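Local coordinates for 450aa long hypothetical fmu protein (Pyrococcus horikoshii, PDB 2YXL), which probably methylates RNA cytosines at carbon 5, with S-adenosyl-L-methionine as the likely methyl donor, at residues A[66-71]-A[77-82]; A[71-76]-A[138-143]; A[94-97]-A[101-104]. All coordinates share one frame; numbering follows the deposited sequence.

Interaction 1 of 3, residues A[66-71]-A[77-82]; sequences LIDKVI and VTPLIL
P79 pushes its ring against D68 and I71, one helical turn apart on helix 47-75. The contact closes the link between helix 47-75 and helix 84-99, two successive helices of the N-terminal helical region. The apolar part involves I71 and P79. The I71 branch methyl CG2 lies 3.8 Å from CB of P79. CG2 of I71 is anti to the backbone N, so it leans over the proline while CG1 runs off beside the N. Both residues are buried.

The second kind of contact sets a carboxylate beside hydrocarbon. CG of D68 is 3.6 Å from CG of P79. A chi1 of -71° puts CG of D68 beside the backbone N, and the carboxylate crosses the proline ring obliquely at its CG. OD2 of D68 also comes within 4.1 Å of the L80 methyl CD1, and the two side chains cross at about a right angle. No hydrogen bond joins the two segments.

Hydrogen bonds within 77-82 give the loop its shape. The L80 N donates to OG1 of T78 at 3.2 Å, with an N-H...O angle of 163°. This is an ST turn, and it leads into the 3-10 segment 79-81. The L82 N then bonds to O of P79. R87 of helix 84-99 also binds the carbonyls of P79 and L82.

The contact itself is therefore made by van der Waals packing alone. CB, CG and OD1 of D68 rest on CG of P79, while the charge is answered at OD2 by a salt bridge to R91 of helix 84-99.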
loop_
_atom_site.group_PDB
_atom_site.type_symbol
_atom_site.label_atom_id
_atom_site.label_comp_id
_atom_site.label_asym_id
_atom_site.label_seq_id
_atom_site.Cartn_x
_atom_site.Cartn_y
_atom_site.Cartn_z
ATOM N N LEU A 66 -13.126 -0.920 14.241
ATOM C CA LEU A 66 -13.702 -1.622 15.378
ATOM C C LEU A 66 -13.255 -0.973 16.687
ATOM O O LEU A 66 -14.059 -0.792 17.609
ATOM C CB LEU A 66 -13.337 -3.108 15.327
ATOM C CG LEU A 66 -13.919 -3.895 14.143
ATOM C CD1 LEU A 66 -13.162 -5.203 13.908
ATOM C CD2 LEU A 66 -15.412 -4.159 14.325
ATOM N N ILE A 67 -11.974 -0.613 16.750
ATOM C CA ILE A 67 -11.420 0.145 17.871
ATOM C C ILE A 67 -12.195 1.458 18.083
ATOM O O ILE A 67 -12.565 1.794 19.214
ATOM C CB ILE A 67 -9.894 0.394 17.677
ATOM C CG1 ILE A 67 -9.113 -0.912 17.899
ATOM C CG2 ILE A 67 -9.387 1.495 18.606
ATOM C CD1 ILE A 67 -7.666 -0.897 17.414
ATOM N N ASP A 68 -12.458 2.172 16.987
ATOM C CA ASP A 68 -13.209 3.429 17.026
ATOM C C ASP A 68 -14.619 3.256 17.593
ATOM O O ASP A 68 -15.063 4.083 18.393
ATOM C CB ASP A 68 -13.263 4.083 15.636
ATOM C CG ASP A 68 -11.911 4.656 15.190
ATOM O OD1 ASP A 68 -10.948 4.669 15.995
ATOM O OD2 ASP A 68 -11.814 5.098 14.023
ATOM N N LYS A 69 -15.310 2.185 17.195
ATOM C CA LYS A 69 -16.632 1.864 17.752
ATOM C C LYS A 69 -16.595 1.655 19.265
ATOM O O LYS A 69 -17.539 2.027 19.964
ATOM C CB LYS A 69 -17.242 0.630 17.086
ATOM C CG LYS A 69 -17.799 0.874 15.694
ATOM C CD LYS A 69 -18.664 -0.297 15.234
ATOM C CE LYS A 69 -18.750 -0.370 13.712
ATOM N NZ LYS A 69 -19.335 0.863 13.106
ATOM N N VAL A 70 -15.509 1.060 19.759
ATOM C CA VAL A 70 -15.305 0.887 21.197
ATOM C C VAL A 70 -15.080 2.239 21.874
ATOM O O VAL A 70 -15.670 2.523 22.922
ATOM C CB VAL A 70 -14.128 -0.081 21.511
ATOM C CG1 VAL A 70 -13.767 -0.043 22.997
ATOM C CG2 VAL A 70 -14.468 -1.506 21.077
ATOM N N ILE A 71 -14.234 3.071 21.266
ATOM C CA ILE A 71 -13.972 4.417 21.778
ATOM C C ILE A 71 -15.270 5.219 21.899
ATOM O O ILE A 71 -15.486 5.896 22.904
ATOM C CB ILE A 71 -12.907 5.174 20.940
ATOM C CG1 ILE A 71 -11.549 4.467 21.054
ATOM C CG2 ILE A 71 -12.785 6.629 21.397
ATOM C CD1 ILE A 71 -10.487 4.962 20.082
ATOM N N VAL A 77 -18.779 9.852 21.897
ATOM C CA VAL A 77 -18.766 10.377 20.527
ATOM C C VAL A 77 -17.732 9.653 19.669
ATOM O O VAL A 77 -16.820 9.010 20.194
ATOM C CB VAL A 77 -18.453 11.901 20.487
ATOM C CG1 VAL A 77 -19.574 12.713 21.140
ATOM C CG2 VAL A 77 -17.104 12.200 21.142
ATOM N N THR A 78 -17.862 9.767 18.351
ATOM C CA THR A 78 -16.823 9.278 17.450
ATOM C C THR A 78 -15.465 9.915 17.791
ATOM O O THR A 78 -15.397 11.111 18.085
ATOM C CB THR A 78 -17.172 9.496 15.957
ATOM O OG1 THR A 78 -16.044 9.128 15.153
ATOM C CG2 THR A 78 -17.549 10.957 15.667
ATOM N N PRO A 79 -14.387 9.109 17.795
ATOM C CA PRO A 79 -13.050 9.669 18.031
ATOM C C PRO A 79 -12.600 10.611 16.914
ATOM O O PRO A 79 -11.606 11.324 17.068
ATOM C CB PRO A 79 -12.153 8.431 18.071
ATOM C CG PRO A 79 -12.910 7.391 17.304
ATOM C CD PRO A 79 -14.345 7.644 17.616
ATOM N N LEU A 80 -13.335 10.611 15.804
ATOM C CA LEU A 80 -13.005 11.452 14.651
ATOM C C LEU A 80 -13.139 12.955 14.906
ATOM O O LEU A 80 -12.453 13.739 14.256
ATOM C CB LEU A 80 -13.799 11.018 13.408
ATOM C CG LEU A 80 -13.148 10.033 12.414
ATOM C CD1 LEU A 80 -12.203 9.019 13.062
ATOM C CD2 LEU A 80 -14.207 9.309 11.578
ATOM N N ILE A 81 -13.989 13.354 15.855
ATOM C CA ILE A 81 -14.145 14.783 16.202
ATOM C C ILE A 81 -13.122 15.269 17.234
ATOM O O ILE A 81 -13.039 16.464 17.525
ATOM C CB ILE A 81 -15.580 15.148 16.699
ATOM C CG1 ILE A 81 -15.887 14.481 18.046
ATOM C CG2 ILE A 81 -16.632 14.837 15.627
ATOM C CD1 ILE A 81 -16.965 15.188 18.849
ATOM N N LEU A 82 -12.357 14.331 17.780
ATOM C CA LEU A 82 -11.358 14.608 18.800
ATOM C C LEU A 82 -10.024 15.035 18.187
ATOM O O LEU A 82 -9.767 14.800 17.004
ATOM C CB LEU A 82 -11.160 13.351 19.659
ATOM C CG LEU A 82 -11.904 13.101 20.982
ATOM C CD1 LEU A 82 -13.254 13.792 21.115
ATOM C CD2 LEU A 82 -12.038 11.603 21.215
#

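Interaction 2 of 3, residues A[71-76]-A[138-143]; sequences IKEIVG and FEYKPN
I74 and Y140 have the closest CA atoms of the two segments, 7.7 Å apart. Residues 71-75 are the last part of helix 47-75. The other segment, 138-143, is mostly an irregular link before helix 147-155. The helix stops at G76, which has a positive phi. A side chain there would press on the preceding carbonyl, which calls for glycine.

Y140 carries its side of the contact. Its CG is anti to the backbone N (chi1 170°), which extends the ring along the helix surface from I74 to E73. The end methyl CD1 of I74 meets CB of Y140 at 3.9 Å. CG1 of I74 lies 4.0 Å from CD1 of Y140 and approaches the ring obliquely.

At the far end of the ring, OH of Y140 donates a hydrogen bond of 3.0 Å to OE1 of E73. The bond reaches OE1 from above the carboxylate, 50° out of its plane. OE1 itself sits at the ring edge, in the plane of the ring. The two flat groups are 67° apart. Apolar contact near the backbone and one hydrogen bond at the hydroxyl probably hold the ring against the helix.

This is a surface contact of the helical N-terminal region. I74 also packs on K136 and I137 of helix 124-138, and Y140 on L98 of helix 84-99.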
loop_
_atom_site.group_PDB
_atom_site.type_symbol
_atom_site.label_atom_id
_atom_site.label_comp_id
_atom_site.label_asym_id
_atom_site.label_seq_id
_atom_site.Cartn_x
_atom_site.Cartn_y
_atom_site.Cartn_z
ATOM N N ILE A 71 -14.234 3.071 21.266
ATOM C CA ILE A 71 -13.972 4.417 21.778
ATOM C C ILE A 71 -15.270 5.219 21.899
ATOM O O ILE A 71 -15.486 5.896 22.904
ATOM C CB ILE A 71 -12.907 5.174 20.940
ATOM C CG1 ILE A 71 -11.549 4.467 21.054
ATOM C CG2 ILE A 71 -12.785 6.629 21.397
ATOM C CD1 ILE A 71 -10.487 4.962 20.082
ATOM N N LYS A 72 -16.139 5.108 20.895
ATOM C CA LYS A 72 -17.436 5.790 20.913
ATOM C C LYS A 72 -18.330 5.335 22.074
ATOM O O LYS A 72 -19.019 6.154 22.681
ATOM C CB LYS A 72 -18.165 5.627 19.572
ATOM C CG LYS A 72 -19.492 6.381 19.498
ATOM C CD LYS A 72 -20.197 6.172 18.171
ATOM C CE LYS A 72 -21.564 6.849 18.182
ATOM N NZ LYS A 72 -22.174 6.867 16.821
ATOM N N GLU A 73 -18.311 4.040 22.378
ATOM C CA GLU A 73 -19.087 3.492 23.489
ATOM C C GLU A 73 -18.609 4.049 24.826
ATOM O O GLU A 73 -19.420 4.394 25.687
ATOM C CB GLU A 73 -19.004 1.960 23.515
ATOM C CG GLU A 73 -19.730 1.262 22.375
ATOM C CD GLU A 73 -19.661 -0.260 22.466
ATOM O OE1 GLU A 73 -19.730 -0.807 23.593
ATOM O OE2 GLU A 73 -19.551 -0.914 21.404
ATOM N N ILE A 74 -17.292 4.139 24.985
ATOM C CA ILE A 74 -16.686 4.597 26.235
ATOM C C ILE A 74 -16.796 6.112 26.378
ATOM O O ILE A 74 -17.256 6.613 27.403
ATOM C CB ILE A 74 -15.203 4.146 26.341
ATOM C CG1 ILE A 74 -15.115 2.617 26.429
ATOM C CG2 ILE A 74 -14.508 4.807 27.536
ATOM C CD1 ILE A 74 -13.738 2.050 26.126
ATOM N N VAL A 75 -16.382 6.825 25.334
ATOM C CA VAL A 75 -16.276 8.283 25.351
ATOM C C VAL A 75 -17.619 8.987 25.133
ATOM O O VAL A 75 -17.886 10.013 25.750
ATOM C CB VAL A 75 -15.224 8.760 24.314
ATOM C CG1 VAL A 75 -15.385 10.234 23.978
ATOM C CG2 VAL A 75 -13.818 8.468 24.824
ATOM N N GLY A 76 -18.456 8.438 24.254
ATOM C CA GLY A 76 -19.763 9.029 23.960
ATOM C C GLY A 76 -19.907 9.581 22.552
ATOM O O GLY A 76 -21.025 9.765 22.068
ATOM N N PHE A 138 -9.757 0.079 30.519
ATOM C CA PHE A 138 -9.286 -1.185 31.084
ATOM C C PHE A 138 -10.393 -2.037 31.714
ATOM O O PHE A 138 -10.202 -3.228 31.950
ATOM C CB PHE A 138 -8.124 -0.954 32.056
ATOM C CG PHE A 138 -6.809 -0.727 31.367
ATOM C CD1 PHE A 138 -6.324 0.560 31.171
ATOM C CD2 PHE A 138 -6.063 -1.804 30.892
ATOM C CE1 PHE A 138 -5.113 0.777 30.522
ATOM C CE2 PHE A 138 -4.848 -1.596 30.241
ATOM C CZ PHE A 138 -4.375 -0.298 30.054
ATOM N N GLU A 139 -11.545 -1.421 31.962
ATOM C CA GLU A 139 -12.699 -2.114 32.531
ATOM C C GLU A 139 -13.788 -2.413 31.496
ATOM O O GLU A 139 -14.821 -2.997 31.835
ATOM C CB GLU A 139 -13.298 -1.299 33.678
ATOM C CG GLU A 139 -12.457 -1.270 34.946
ATOM C CD GLU A 139 -12.880 -0.167 35.899
ATOM O OE1 GLU A 139 -13.448 0.845 35.431
ATOM O OE2 GLU A 139 -12.641 -0.305 37.118
ATOM N N TYR A 140 -13.556 -2.016 30.246
ATOM C CA TYR A 140 -14.551 -2.176 29.186
ATOM C C TYR A 140 -14.820 -3.641 28.846
ATOM O O TYR A 140 -13.893 -4.399 28.551
ATOM C CB TYR A 140 -14.139 -1.407 27.922
ATOM C CG TYR A 140 -14.987 -1.727 26.709
ATOM C CD1 TYR A 140 -16.254 -1.167 26.551
ATOM C CD2 TYR A 140 -14.525 -2.598 25.725
ATOM C CE1 TYR A 140 -17.038 -1.464 25.442
ATOM C CE2 TYR A 140 -15.301 -2.903 24.611
ATOM C CZ TYR A 140 -16.555 -2.332 24.477
ATOM O OH TYR A 140 -17.321 -2.633 23.375
ATOM N N LYS A 141 -16.098 -4.017 28.879
ATOM C CA LYS A 141 -16.528 -5.365 28.497
ATOM C C LYS A 141 -16.938 -5.451 27.020
ATOM O O LYS A 141 -17.956 -4.878 26.621
ATOM C CB LYS A 141 -17.638 -5.901 29.429
ATOM C CG LYS A 141 -18.509 -4.846 30.135
ATOM C CD LYS A 141 -19.674 -4.362 29.270
ATOM C CE LYS A 141 -20.644 -3.491 30.066
ATOM N NZ LYS A 141 -20.103 -2.128 30.349
ATOM N N PRO A 142 -16.133 -6.163 26.203
ATOM C CA PRO A 142 -16.389 -6.320 24.768
ATOM C C PRO A 142 -17.672 -7.105 24.510
ATOM O O PRO A 142 -17.773 -8.277 24.886
ATOM C CB PRO A 142 -15.164 -7.104 24.269
ATOM C CG PRO A 142 -14.133 -6.938 25.337
ATOM C CD PRO A 142 -14.907 -6.870 26.610
ATOM N N ASN A 143 -18.637 -6.450 23.870
ATOM C CA ASN A 143 -19.972 -7.011 23.690
ATOM C C ASN A 143 -20.486 -6.898 22.245
ATOM O O ASN A 143 -21.143 -5.912 21.893
ATOM C CB ASN A 143 -20.943 -6.346 24.680
ATOM C CG ASN A 143 -22.310 -7.012 24.711
ATOM O OD1 ASN A 143 -22.438 -8.225 24.523
ATOM N ND2 ASN A 143 -23.343 -6.215 24.962
#

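Interaction 3 of 3, residues A[94-97]-A[101-104]; sequences VDIA and DPSS
The short link between helix 84-99 and helix 104-121 folds back here, and P102 of the link packs on I96 of the first helix. The meeting is mainly apolar. The I96 branch methyl CG2 lies 3.6 Å from CG of the P102 ring and 3.7 Å from CB of the same proline. CG2 is anti to the backbone N of I96 (chi1 -78° for CG1), which carries this methyl to the carbonyl side, where the chain returns. The ring also lies by the backbone of the helix. Its CD carbon is 3.3 Å from O of I96. The D101 N is 3.5 Å from the same oxygen, and no hydrogen bond joins the two segments.

The turn is tight. D101 takes a positive phi of 40°, and its CB is directed away from 94-97. P102 follows in an extended conformation, and S103 then occupies the N-cap position of helix 104-121. OG of S103 bonds to the carbonyl of L8 near the N terminus and, weakly, to OG1 of T106.

These two helices belong to the all-helical N-terminal region, which is probably of the NusB-like kind found in bacterial RsmB. P102 has further neighbours in that bundle. F138 of helix 124-138 and I107 of helix 104-121 both touch it. An alanine here lacks CG and CD, which would probably open a gap beside CG2 of I96 and F138 and leave the link freer to flex. I96 is itself buried, and L110 of helix 104-121 and I10 near the N terminus cover other parts of its side chain.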
loop_
_atom_site.group_PDB
_atom_site.type_symbol
_atom_site.label_atom_id
_atom_site.label_comp_id
_atom_site.label_asym_id
_atom_site.label_seq_id
_atom_site.Cartn_x
_atom_site.Cartn_y
_atom_site.Cartn_z
ATOM N N VAL A 94 -6.827 1.298 23.741
ATOM C CA VAL A 94 -7.915 0.338 23.534
ATOM C C VAL A 94 -7.389 -0.969 22.935
ATOM O O VAL A 94 -7.776 -2.056 23.366
ATOM C CB VAL A 94 -9.062 0.938 22.668
ATOM C CG1 VAL A 94 -10.028 -0.149 22.186
ATOM C CG2 VAL A 94 -9.815 2.015 23.451
ATOM N N ASP A 95 -6.489 -0.855 21.962
ATOM C CA ASP A 95 -5.882 -2.025 21.331
ATOM C C ASP A 95 -5.030 -2.835 22.309
ATOM O O ASP A 95 -5.077 -4.070 22.316
ATOM C CB ASP A 95 -5.034 -1.604 20.134
ATOM C CG ASP A 95 -4.574 -2.779 19.308
ATOM O OD1 ASP A 95 -3.355 -3.047 19.280
ATOM O OD2 ASP A 95 -5.435 -3.444 18.695
ATOM N N ILE A 96 -4.251 -2.133 23.129
ATOM C CA ILE A 96 -3.386 -2.781 24.108
ATOM C C ILE A 96 -4.218 -3.468 25.197
ATOM O O ILE A 96 -3.935 -4.609 25.569
ATOM C CB ILE A 96 -2.322 -1.802 24.677
ATOM C CG1 ILE A 96 -1.191 -1.627 23.657
ATOM C CG2 ILE A 96 -1.756 -2.307 25.993
ATOM C CD1 ILE A 96 -0.209 -0.514 23.972
ATOM N N ALA A 97 -5.256 -2.781 25.672
ATOM C CA ALA A 97 -6.128 -3.311 26.724
ATOM C C ALA A 97 -6.967 -4.508 26.273
ATOM O O ALA A 97 -7.144 -5.460 27.030
ATOM C CB ALA A 97 -7.027 -2.215 27.283
ATOM N N ASP A 101 -2.838 -7.860 26.383
ATOM C CA ASP A 101 -2.617 -8.216 27.794
ATOM C C ASP A 101 -1.329 -7.608 28.389
ATOM O O ASP A 101 -0.357 -8.332 28.653
ATOM C CB ASP A 101 -2.633 -9.748 27.966
ATOM C CG ASP A 101 -2.704 -10.183 29.426
ATOM O OD1 ASP A 101 -2.969 -9.333 30.306
ATOM O OD2 ASP A 101 -2.493 -11.385 29.697
ATOM N N PRO A 102 -1.324 -6.279 28.609
ATOM C CA PRO A 102 -0.132 -5.569 29.084
ATOM C C PRO A 102 0.230 -5.892 30.529
ATOM O O PRO A 102 -0.648 -6.226 31.327
ATOM C CB PRO A 102 -0.545 -4.099 28.985
ATOM C CG PRO A 102 -2.026 -4.119 29.135
ATOM C CD PRO A 102 -2.468 -5.363 28.431
ATOM N N SER A 103 1.518 -5.786 30.850
ATOM C CA SER A 103 2.002 -5.915 32.223
ATOM C C SER A 103 1.740 -4.618 32.976
ATOM O O SER A 103 1.584 -3.564 32.359
ATOM C CB SER A 103 3.499 -6.237 32.241
ATOM O OG SER A 103 4.273 -5.128 31.816
ATOM N N SER A 104 1.707 -4.699 34.304
ATOM C CA SER A 104 1.431 -3.541 35.165
ATOM C C SER A 104 2.275 -2.307 34.854
ATOM O O SER A 104 1.791 -1.178 34.976
ATOM C CB SER A 104 1.586 -3.916 36.638
ATOM O OG SER A 104 0.423 -4.567 37.114
#

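In the fold
Helix 47-75, the third helix of the chain, is the first to take part. Interaction 1 closes the short loop after it by folding 77-82 back onto the helix. Helix 84-99 follows, and interaction 3 closes the next turn, before helix 104-121. Interaction 2 joins the end of helix 47-75 to the link after helix 124-138. Interaction 3 is thus nested inside the long loop that interaction 2 closes. Interactions 1 and 2 cross, and they share I71. Interactions 1 and 3 stand in series but touch where V70 and I71 meet V94. F138 on A97 and P102 connects interactions 2 and 3. Together they tie four helices into one bundle, away from the sinefungin pocket.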